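Local coordinates for putative transcriptional regulator (Streptomyces coelicolor A3, PDB 2RA5), which probably binds DNA as a GntR-family transcription factor and, through its UTRA domain, is likely to sense a small-molecule effector, at residues A123-A128 with G222-F227; V133-R138 with C151-P156; I180-A185 with R215-D220. All coordinates share one frame; numbering follows the deposited sequence.

Contact 1: residues A123-A128 with G222-F227; sequences AALGVA and GRAVEF
Where the C-terminal end of helix 119-125 rests on the start of strand 224-232 in the UTRA domain, Ala-124 and Leu-125 pack against Ala-224 and Phe-227. The methyl of Ala-124 sits over one face of the Phe-227 ring, a CH-pi contact in which CB lies 3.6 Å from the ring centroid and 19° off the ring normal. It is displaced toward the rim, so that Phe-227 CD1 is the ring atom nearest to Ala-124 CB, at 3.4 Å. CG of Phe-227 stands anti to its backbone N (chi1 175°), which places CG beside the Ala-124 methyl. Leu-125 works from the other end of the aromatic side chain: its CD1 meets Phe-227 CB at 3.7 Å and also lies against the backbone between Glu-226 and Phe-227.

The helix thus lies on one face of the antiparallel sheet, where Thr-216 of strand 209-218 touches Ala-124, Ala-224 and Phe-227, and Tyr-153 of strand 145-154 touches Leu-125 and Phe-227. Val-225 and Glu-226 face Thr-217 together in a classic beta bulge. Glu-226 CB is directed away from the helix, and its carboxylate is hydrogen-bonded through OE1 to Thr-217 OG1.

Ala-224 completes the contact, its CB lying 3.9 Å from Leu-125 CD1. The polar link between the backbones is a water, which accepts from Ala-224 N at 2.7 Å and donates to Leu-125 O at 3.3 Å. The helix ends at Gly-126, the first residue to depart from helical backbone angles, with a positive phi of 66°.

Contact 2: residues V133-R138 with C151-P156; sequences VHRIER and CNYLPP. With SRT (S,R meso-tartaric acid), chain B.
Three flat groups meet the opposite strand here: the Tyr-153 ring, the His-134 imidazole and the guanidinium of Arg-138. The Tyr-153 ring is approached obliquely by the aliphatic part of Arg-135, with Arg-135 CD 3.4 Å from Tyr-153 CE2, and by Val-133 CG2. Arg-135 and Tyr-153 run side by side and point the same way, the guanidinium and ring planes 47° apart. At the edge of the His-134 ring, in its plane, lies Pro-155 O, 3.8 Å from His-134 CD2. The Arg-138 guanidinium has Asn-152 and O1 of the bound meso-tartaric acid at its edge. Its NH1 approaches O2 of the ligand so closely in the model that the length of this hydrogen bond is doubtful, while NH2 of Arg-138 donates weakly to ligand O1 at 3.3 Å. The arginine chain is bent at chi2 (119°) and chi3, which place CD and NE.

The strands form the antiparallel beta hairpin 132-142/145-154. His-134 and Leu-154, then Ile-136 and Asn-152, are hydrogen-bonded pairs; His-134 N to Leu-154 O and Ile-136 N to Asn-152 O are both 2.8 Å. Arg-135 with Tyr-153 and Glu-137 with Cys-151 are the non-hydrogen-bonded pairs, their side chains on the other face. There Arg-135 NE makes a salt bridge with Glu-137 OE1 at 2.7 Å, OE1 using its anti lone pair, and Glu-137 OE2 is hydrogen-bonded to Tyr-149 OH. An alanine in place of Tyr-153 would probably deprive the Arg-135 methylenes of the ring beside them and open a gap beside Ile-121 and Leu-125 of helix 119-125. Glu-137 CG also touches Cys-151 SG at 4.0 Å.

Contact 3: residues I180-A185 with R215-D220; sequences ITLHSA and RTTFDD. With SRT (S,R meso-tartaric acid), chain B.
His-183 and Ser-184 bond to Phe-218 through the backbone. Phe-218 O receives His-183 N at 2.9 Å and, weakly, Ser-184 N at 3.4 Å. In return, Phe-218 N donates to Ser-184 O at 2.9 Å. Ala-185 and Thr-217 follow as a non-hydrogen-bonded pair.

Among side-chain polar contacts, Asp-220 N donates to Thr-181 OG1 at 3.2 Å. That hydroxyl sits between the backbone N and the carbonyl carbon (chi1 48°), and it also holds a water at 3.0 Å that bonds weakly to Asp-219 OD2. A second water links Ser-184 OG and Asp-219 O, each 2.9 Å away. Thr-217 OG1 is hydrogen-bonded to Tyr-172 OH.

Among apolar contacts, Leu-182 CD2 meets Thr-217 CG2 at 3.9 Å, and Ala-185 CA lies at the edge of the Phe-218 ring.

The ligand contact falls to Arg-215, whose NH1 donates to O1 of meso-tartaric acid at 2.9 Å and more weakly to O11, so both oxygens of one carboxylate face this nitrogen.

His-183 and Ser-184 opposite Phe-218 make a classic beta bulge at the start of strand 184-193, an outermost strand of the antiparallel UTRA sheet within this chain; Ser-184 and Ala-185 continue that sheet into the second subunit.

Overall arrangement
All three contacts gather on one antiparallel sheet of the UTRA domain, in which strand 224-232 runs between 145-154 and 209-218. Contact 1 therefore adjoins both others: Phe-227 O lies 2.8 Å from Tyr-153 N of contact 2, and Glu-226 O lies 2.8 Å from Thr-217 N of contact 3, both probable hydrogen bonds. Its centre is about 11 Å from that of contact 2 and about 10 Å from that of contact 3, whereas the centres of contacts 2 and 3 are about 15 Å apart. These last two meet at the meso-tartaric acid, supplying Arg-138 and Arg-215 to a pocket that Leu-171 also lines; the Glu-226 side chain of contact 1 lies about 5 Å from the ligand.

Contact 1: residues A123-A128 with G222-F227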
loop_
_atom_site.group_PDB
_atom_site.type_symbol
_atom_site.label_atom_id
_atom_site.label_comp_id
_atom_site.label_asym_id
_atom_site.label_seq_id
_atom_site.Cartn_x
_atom_site.Cartn_y
_atom_site.Cartn_z
ATOM N N ALA A 123 -15.311 -5.918 -16.237
ATOM C CA ALA A 123 -15.675 -5.078 -15.100
ATOM C C ALA A 123 -14.704 -3.916 -14.858
ATOM O O ALA A 123 -15.142 -2.766 -14.746
ATOM C CB ALA A 123 -15.814 -5.937 -13.831
ATOM N N ALA A 124 -13.401 -4.201 -14.785
ATOM C CA ALA A 124 -12.427 -3.140 -14.505
ATOM C C ALA A 124 -12.448 -2.083 -15.600
ATOM O O ALA A 124 -12.518 -0.890 -15.323
ATOM C CB ALA A 124 -10.997 -3.711 -14.309
ATOM N N LEU A 125 -12.449 -2.528 -16.848
ATOM C CA LEU A 125 -12.252 -1.631 -17.985
ATOM C C LEU A 125 -13.551 -1.035 -18.526
ATOM O O LEU A 125 -13.522 -0.093 -19.326
ATOM C CB LEU A 125 -11.511 -2.401 -19.092
ATOM C CG LEU A 125 -10.095 -2.099 -19.608
ATOM C CD1 LEU A 125 -9.210 -1.311 -18.673
ATOM C CD2 LEU A 125 -9.426 -3.400 -19.935
ATOM N N GLY A 126 -14.690 -1.584 -18.105
ATOM C CA GLY A 126 -15.964 -1.152 -18.660
ATOM C C GLY A 126 -16.111 -1.511 -20.132
ATOM O O GLY A 126 -16.490 -0.685 -20.952
ATOM N N VAL A 127 -15.753 -2.742 -20.475
ATOM C CA VAL A 127 -16.002 -3.280 -21.807
ATOM C C VAL A 127 -16.821 -4.560 -21.654
ATOM O O VAL A 127 -17.085 -5.025 -20.538
ATOM C CB VAL A 127 -14.688 -3.550 -22.597
ATOM C CG1 VAL A 127 -13.880 -2.221 -22.814
ATOM C CG2 VAL A 127 -13.855 -4.654 -21.922
ATOM N N ALA A 128 -17.255 -5.117 -22.771
ATOM C CA ALA A 128 -18.051 -6.323 -22.711
ATOM C C ALA A 128 -17.146 -7.525 -22.516
ATOM O O ALA A 128 -16.022 -7.547 -23.031
ATOM C CB ALA A 128 -18.897 -6.458 -23.970
ATOM N N GLY A 222 -13.639 10.024 -17.878
ATOM C CA GLY A 222 -14.082 9.054 -16.895
ATOM C C GLY A 222 -14.189 7.640 -17.429
ATOM O O GLY A 222 -14.965 6.840 -16.914
ATOM N N ARG A 223 -13.417 7.339 -18.471
ATOM C CA ARG A 223 -13.338 5.986 -19.021
ATOM C C ARG A 223 -12.047 5.294 -18.596
ATOM O O ARG A 223 -10.978 5.917 -18.546
ATOM C CB ARG A 223 -13.415 6.009 -20.554
ATOM C CG ARG A 223 -14.739 6.551 -21.091
ATOM C CD ARG A 223 -14.891 6.331 -22.593
ATOM N NE ARG A 223 -15.656 7.412 -23.212
ATOM C CZ ARG A 223 -15.114 8.488 -23.784
ATOM N NH1 ARG A 223 -13.793 8.626 -23.825
ATOM N NH2 ARG A 223 -15.892 9.425 -24.320
ATOM N N ALA A 224 -12.142 4.006 -18.285
ATOM C CA ALA A 224 -10.938 3.246 -17.971
ATOM C C ALA A 224 -10.049 3.217 -19.193
ATOM O O ALA A 224 -10.500 3.100 -20.322
ATOM C CB ALA A 224 -11.254 1.840 -17.506
ATOM N N VAL A 225 -8.761 3.332 -18.952
ATOM C CA VAL A 225 -7.827 3.502 -20.032
ATOM C C VAL A 225 -6.777 2.382 -19.853
ATOM O O VAL A 225 -6.081 1.978 -20.790
ATOM C CB VAL A 225 -7.317 5.000 -20.000
ATOM C CG1 VAL A 225 -5.950 5.170 -19.352
ATOM C CG2 VAL A 225 -7.388 5.633 -21.354
ATOM N N GLU A 226 -6.737 1.833 -18.644
ATOM C CA GLU A 226 -5.719 0.872 -18.269
ATOM C C GLU A 226 -6.133 0.160 -16.978
ATOM O O GLU A 226 -6.645 0.779 -16.043
ATOM C CB GLU A 226 -4.368 1.593 -18.086
ATOM C CG GLU A 226 -3.208 0.688 -17.670
ATOM C CD GLU A 226 -3.100 0.474 -16.152
ATOM O OE1 GLU A 226 -3.530 1.348 -15.369
ATOM O OE2 GLU A 226 -2.564 -0.573 -15.731
ATOM N N PHE A 227 -5.931 -1.150 -16.950
ATOM C CA PHE A 227 -6.095 -1.942 -15.744
ATOM C C PHE A 227 -4.833 -2.763 -15.496
ATOM O O PHE A 227 -4.366 -3.494 -16.367
ATOM C CB PHE A 227 -7.261 -2.893 -15.893
ATOM C CG PHE A 227 -7.425 -3.837 -14.729
ATOM C CD1 PHE A 227 -7.695 -3.348 -13.457
ATOM C CD2 PHE A 227 -7.326 -5.214 -14.903
ATOM C CE1 PHE A 227 -7.870 -4.210 -12.372
ATOM C CE2 PHE A 227 -7.495 -6.089 -13.816
ATOM C CZ PHE A 227 -7.772 -5.584 -12.553
HETATM O O HOH W 1 -14.531 2.858 -18.405
#

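Contact 2: residues V133-R138 with C151-P156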
loop_
_atom_site.group_PDB
_atom_site.type_symbol
_atom_site.label_atom_id
_atom_site.label_comp_id
_atom_site.label_asym_id
_atom_site.label_seq_id
_atom_site.Cartn_x
_atom_site.Cartn_y
_atom_site.Cartn_z
ATOM N N VAL A 133 -9.092 -7.060 -25.680
ATOM C CA VAL A 133 -8.274 -6.080 -24.999
ATOM C C VAL A 133 -6.818 -6.458 -25.211
ATOM O O VAL A 133 -6.507 -7.582 -25.611
ATOM C CB VAL A 133 -8.626 -5.984 -23.495
ATOM C CG1 VAL A 133 -10.078 -5.487 -23.320
ATOM C CG2 VAL A 133 -8.436 -7.323 -22.832
ATOM N N HIS A 134 -5.928 -5.506 -24.972
ATOM C CA HIS A 134 -4.512 -5.769 -25.066
ATOM C C HIS A 134 -4.010 -6.310 -23.747
ATOM O O HIS A 134 -4.293 -5.738 -22.705
ATOM C CB HIS A 134 -3.765 -4.480 -25.402
ATOM C CG HIS A 134 -4.083 -3.933 -26.772
ATOM N ND1 HIS A 134 -3.425 -4.367 -27.902
ATOM C CD2 HIS A 134 -4.972 -3.004 -27.164
ATOM C CE1 HIS A 134 -3.912 -3.708 -28.950
ATOM N NE2 HIS A 134 -4.839 -2.886 -28.544
ATOM N N ARG A 135 -3.268 -7.413 -23.784
ATOM C CA ARG A 135 -2.567 -7.871 -22.585
ATOM C C ARG A 135 -1.036 -7.738 -22.678
ATOM O O ARG A 135 -0.378 -8.370 -23.514
ATOM C CB ARG A 135 -2.950 -9.308 -22.203
ATOM C CG ARG A 135 -2.266 -9.783 -20.906
ATOM C CD ARG A 135 -2.790 -11.100 -20.385
ATOM N NE ARG A 135 -1.800 -12.159 -20.511
ATOM C CZ ARG A 135 -1.950 -13.246 -21.260
ATOM N NH1 ARG A 135 -0.991 -14.159 -21.308
ATOM N NH2 ARG A 135 -3.066 -13.424 -21.953
ATOM N N ILE A 136 -0.485 -6.921 -21.794
ATOM C CA ILE A 136 0.957 -6.769 -21.667
ATOM C C ILE A 136 1.462 -7.370 -20.355
ATOM O O ILE A 136 0.825 -7.254 -19.305
ATOM C CB ILE A 136 1.388 -5.286 -21.769
ATOM C CG1 ILE A 136 1.005 -4.724 -23.138
ATOM C CG2 ILE A 136 2.884 -5.157 -21.584
ATOM C CD1 ILE A 136 1.170 -3.240 -23.245
ATOM N N GLU A 137 2.606 -8.033 -20.428
ATOM C CA GLU A 137 3.276 -8.502 -19.228
ATOM C C GLU A 137 4.748 -8.056 -19.204
ATOM O O GLU A 137 5.474 -8.237 -20.177
ATOM C CB GLU A 137 3.130 -10.016 -19.106
ATOM C CG GLU A 137 1.689 -10.451 -18.964
ATOM C CD GLU A 137 1.536 -11.926 -18.671
ATOM O OE1 GLU A 137 0.457 -12.483 -18.974
ATOM O OE2 GLU A 137 2.488 -12.536 -18.145
ATOM N N ARG A 138 5.165 -7.435 -18.102
ATOM C CA ARG A 138 6.549 -6.988 -17.932
ATOM C C ARG A 138 7.168 -7.509 -16.636
ATOM O O ARG A 138 6.507 -7.595 -15.600
ATOM C CB ARG A 138 6.682 -5.463 -17.898
ATOM C CG ARG A 138 6.263 -4.713 -19.127
ATOM C CD ARG A 138 5.123 -3.774 -18.747
ATOM N NE ARG A 138 5.534 -2.397 -18.504
ATOM C CZ ARG A 138 4.810 -1.523 -17.816
ATOM N NH1 ARG A 138 5.243 -0.280 -17.635
ATOM N NH2 ARG A 138 3.653 -1.902 -17.291
ATOM N N CYS A 151 1.291 -7.159 -15.013
ATOM C CA CYS A 151 0.312 -7.455 -16.074
ATOM C C CYS A 151 -0.631 -6.277 -16.303
ATOM O O CYS A 151 -1.307 -5.834 -15.376
ATOM C CB CYS A 151 -0.531 -8.701 -15.751
ATOM S SG CYS A 151 0.379 -10.148 -15.174
ATOM N N ASN A 152 -0.695 -5.780 -17.534
ATOM C CA ASN A 152 -1.650 -4.718 -17.862
ATOM C C ASN A 152 -2.617 -5.013 -19.010
ATOM O O ASN A 152 -2.299 -5.743 -19.950
ATOM C CB ASN A 152 -0.941 -3.366 -18.084
ATOM C CG ASN A 152 -0.111 -2.936 -16.877
ATOM O OD1 ASN A 152 -0.563 -2.168 -16.027
ATOM N ND2 ASN A 152 1.089 -3.458 -16.781
ATOM N N TYR A 153 -3.808 -4.435 -18.918
ATOM C CA TYR A 153 -4.818 -4.597 -19.949
ATOM C C TYR A 153 -5.277 -3.253 -20.425
ATOM O O TYR A 153 -5.612 -2.390 -19.622
ATOM C CB TYR A 153 -6.002 -5.371 -19.397
ATOM C CG TYR A 153 -5.616 -6.744 -18.902
ATOM C CD1 TYR A 153 -5.205 -6.940 -17.585
ATOM C CD2 TYR A 153 -5.661 -7.845 -19.750
ATOM C CE1 TYR A 153 -4.858 -8.194 -17.125
ATOM C CE2 TYR A 153 -5.307 -9.103 -19.302
ATOM C CZ TYR A 153 -4.906 -9.273 -17.985
ATOM O OH TYR A 153 -4.555 -10.519 -17.523
ATOM N N LEU A 154 -5.270 -3.063 -21.735
ATOM C CA LEU A 154 -5.762 -1.826 -22.313
ATOM C C LEU A 154 -6.931 -2.103 -23.254
ATOM O O LEU A 154 -6.968 -3.131 -23.930
ATOM C CB LEU A 154 -4.677 -1.050 -23.069
ATOM C CG LEU A 154 -3.223 -0.891 -22.627
ATOM C CD1 LEU A 154 -2.841 0.583 -22.769
ATOM C CD2 LEU A 154 -3.019 -1.364 -21.229
ATOM N N PRO A 155 -7.902 -1.182 -23.286
ATOM C CA PRO A 155 -8.983 -1.291 -24.261
ATOM C C PRO A 155 -8.452 -1.013 -25.668
ATOM O O PRO A 155 -7.398 -0.403 -25.821
ATOM C CB PRO A 155 -9.969 -0.206 -23.816
ATOM C CG PRO A 155 -9.167 0.781 -23.056
ATOM C CD PRO A 155 -7.986 0.047 -22.474
ATOM N N PRO A 156 -9.184 -1.468 -26.692
ATOM C CA PRO A 156 -8.748 -1.336 -28.087
ATOM C C PRO A 156 -8.542 0.105 -28.556
ATOM O O PRO A 156 -9.273 1.007 -28.142
ATOM C CB PRO A 156 -9.907 -1.956 -28.880
ATOM C CG PRO A 156 -10.706 -2.772 -27.893
ATOM C CD PRO A 156 -10.499 -2.128 -26.566
HETATM O O1 SRT B . 2.435 0.359 -15.203
HETATM O O11 SRT B . 3.295 0.527 -13.160
HETATM C C1 SRT B . 3.348 0.731 -14.412
HETATM C C2 SRT B . 4.577 1.411 -14.988
HETATM O O2 SRT B . 4.416 1.607 -16.397
HETATM C C3 SRT B . 4.918 2.722 -14.250
HETATM O O3 SRT B . 6.293 3.098 -14.410
HETATM C C4 SRT B . 4.081 3.859 -14.745
HETATM O O4 SRT B . 4.508 4.604 -15.679
HETATM O O41 SRT B . 2.982 3.988 -14.166
#

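Contact 3: residues I180-A185 with R215-D220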
loop_
_atom_site.group_PDB
_atom_site.type_symbol
_atom_site.label_atom_id
_atom_site.label_comp_id
_atom_site.label_asym_id
_atom_site.label_seq_id
_atom_site.Cartn_x
_atom_site.Cartn_y
_atom_site.Cartn_z
ATOM N N ILE A 180 -3.345 10.328 -24.619
ATOM C CA ILE A 180 -4.312 9.967 -23.596
ATOM C C ILE A 180 -4.104 10.893 -22.401
ATOM O O ILE A 180 -2.971 11.197 -22.020
ATOM C CB ILE A 180 -4.133 8.522 -23.099
ATOM C CG1 ILE A 180 -3.784 7.571 -24.247
ATOM C CG2 ILE A 180 -5.375 8.066 -22.358
ATOM C CD1 ILE A 180 -4.895 7.344 -25.189
ATOM N N THR A 181 -5.203 11.349 -21.824
ATOM C CA THR A 181 -5.163 12.121 -20.597
ATOM C C THR A 181 -5.405 11.164 -19.441
ATOM O O THR A 181 -6.351 10.391 -19.453
ATOM C CB THR A 181 -6.219 13.222 -20.605
ATOM O OG1 THR A 181 -7.485 12.672 -21.020
ATOM C CG2 THR A 181 -5.787 14.330 -21.567
ATOM N N LEU A 182 -4.519 11.191 -18.460
ATOM C CA LEU A 182 -4.666 10.364 -17.276
ATOM C C LEU A 182 -5.127 11.283 -16.151
ATOM O O LEU A 182 -4.416 12.200 -15.765
ATOM C CB LEU A 182 -3.334 9.682 -16.954
ATOM C CG LEU A 182 -2.796 8.934 -18.182
ATOM C CD1 LEU A 182 -1.423 8.365 -17.970
ATOM C CD2 LEU A 182 -3.756 7.833 -18.574
ATOM N N HIS A 183 -6.333 11.064 -15.656
ATOM C CA HIS A 183 -6.917 11.987 -14.701
ATOM C C HIS A 183 -7.010 11.409 -13.277
ATOM O O HIS A 183 -6.758 12.109 -12.301
ATOM C CB HIS A 183 -8.280 12.453 -15.198
ATOM C CG HIS A 183 -8.856 13.573 -14.397
ATOM N ND1 HIS A 183 -9.889 13.386 -13.488
ATOM C CD2 HIS A 183 -8.560 14.887 -14.352
ATOM C CE1 HIS A 183 -10.191 14.533 -12.934
ATOM N NE2 HIS A 183 -9.397 15.472 -13.433
ATOM N N SER A 184 -7.375 10.135 -13.161
ATOM C CA SER A 184 -7.403 9.484 -11.864
ATOM C C SER A 184 -7.095 8.002 -11.976
ATOM O O SER A 184 -6.924 7.454 -13.069
ATOM C CB SER A 184 -8.765 9.686 -11.174
ATOM O OG SER A 184 -9.824 9.124 -11.925
ATOM N N ALA A 185 -7.040 7.361 -10.821
ATOM C CA ALA A 185 -6.789 5.942 -10.743
ATOM C C ALA A 185 -7.395 5.453 -9.464
ATOM O O ALA A 185 -7.447 6.178 -8.484
ATOM C CB ALA A 185 -5.314 5.661 -10.727
ATOM N N ARG A 215 -4.815 -1.759 -10.030
ATOM C CA ARG A 215 -5.071 -0.365 -10.326
ATOM C C ARG A 215 -5.929 -0.210 -11.583
ATOM O O ARG A 215 -5.719 -0.915 -12.572
ATOM C CB ARG A 215 -3.729 0.354 -10.485
ATOM C CG ARG A 215 -3.792 1.758 -11.040
ATOM C CD ARG A 215 -2.408 2.224 -11.452
ATOM N NE ARG A 215 -1.822 1.441 -12.552
ATOM C CZ ARG A 215 -0.519 1.413 -12.838
ATOM N NH1 ARG A 215 -0.062 0.683 -13.854
ATOM N NH2 ARG A 215 0.340 2.115 -12.105
ATOM N N THR A 216 -6.901 0.702 -11.552
ATOM C CA THR A 216 -7.556 1.108 -12.794
ATOM C C THR A 216 -7.327 2.579 -13.046
ATOM O O THR A 216 -7.598 3.405 -12.189
ATOM C CB THR A 216 -9.081 0.890 -12.798
ATOM O OG1 THR A 216 -9.398 -0.426 -12.351
ATOM C CG2 THR A 216 -9.647 1.090 -14.219
ATOM N N THR A 217 -6.906 2.916 -14.255
ATOM C CA THR A 217 -6.651 4.309 -14.594
ATOM C C THR A 217 -7.678 4.871 -15.586
ATOM O O THR A 217 -7.961 4.259 -16.611
ATOM C CB THR A 217 -5.238 4.468 -15.180
ATOM O OG1 THR A 217 -4.290 3.856 -14.300
ATOM C CG2 THR A 217 -4.893 5.946 -15.375
ATOM N N PHE A 218 -8.202 6.054 -15.283
ATOM C CA PHE A 218 -9.199 6.709 -16.121
ATOM C C PHE A 218 -8.700 8.002 -16.754
ATOM O O PHE A 218 -7.808 8.665 -16.218
ATOM C CB PHE A 218 -10.448 7.005 -15.305
ATOM C CG PHE A 218 -10.942 5.836 -14.526
ATOM C CD1 PHE A 218 -10.308 5.464 -13.337
ATOM C CD2 PHE A 218 -12.031 5.093 -14.976
ATOM C CE1 PHE A 218 -10.752 4.366 -12.606
ATOM C CE2 PHE A 218 -12.491 3.996 -14.244
ATOM C CZ PHE A 218 -11.862 3.633 -13.060
ATOM N N ASP A 219 -9.298 8.370 -17.888
ATOM C CA ASP A 219 -8.971 9.641 -18.532
ATOM C C ASP A 219 -9.896 10.806 -18.128
ATOM O O ASP A 219 -10.703 10.673 -17.207
ATOM C CB ASP A 219 -8.829 9.490 -20.051
ATOM C CG ASP A 219 -10.146 9.227 -20.770
ATOM O OD1 ASP A 219 -11.238 9.261 -20.150
ATOM O OD2 ASP A 219 -10.069 8.983 -21.995
ATOM N N ASP A 220 -9.743 11.946 -18.799
ATOM C CA ASP A 220 -10.592 13.133 -18.608
ATOM C C ASP A 220 -12.106 12.876 -18.621
ATOM O O ASP A 220 -12.895 13.588 -17.991
ATOM C CB ASP A 220 -10.317 14.121 -19.735
ATOM C CG ASP A 220 -9.084 14.926 -19.508
ATOM O OD1 ASP A 220 -8.363 14.643 -18.526
ATOM O OD2 ASP A 220 -8.847 15.849 -20.318
HETATM O O1 SRT B . 2.435 0.359 -15.203
HETATM O O11 SRT B . 3.295 0.527 -13.160
HETATM C C1 SRT B . 3.348 0.731 -14.412
HETATM C C2 SRT B . 4.577 1.411 -14.988
HETATM O O2 SRT B . 4.416 1.607 -16.397
HETATM C C3 SRT B . 4.918 2.722 -14.250
HETATM O O3 SRT B . 6.293 3.098 -14.410
HETATM C C4 SRT B . 4.081 3.859 -14.745
HETATM O O4 SRT B . 4.508 4.604 -15.679
HETATM O O41 SRT B . 2.982 3.988 -14.166
HETATM O O HOH W 2 -8.139 11.213 -23.540
HETATM O O HOH W 3 -10.905 10.235 -14.338
#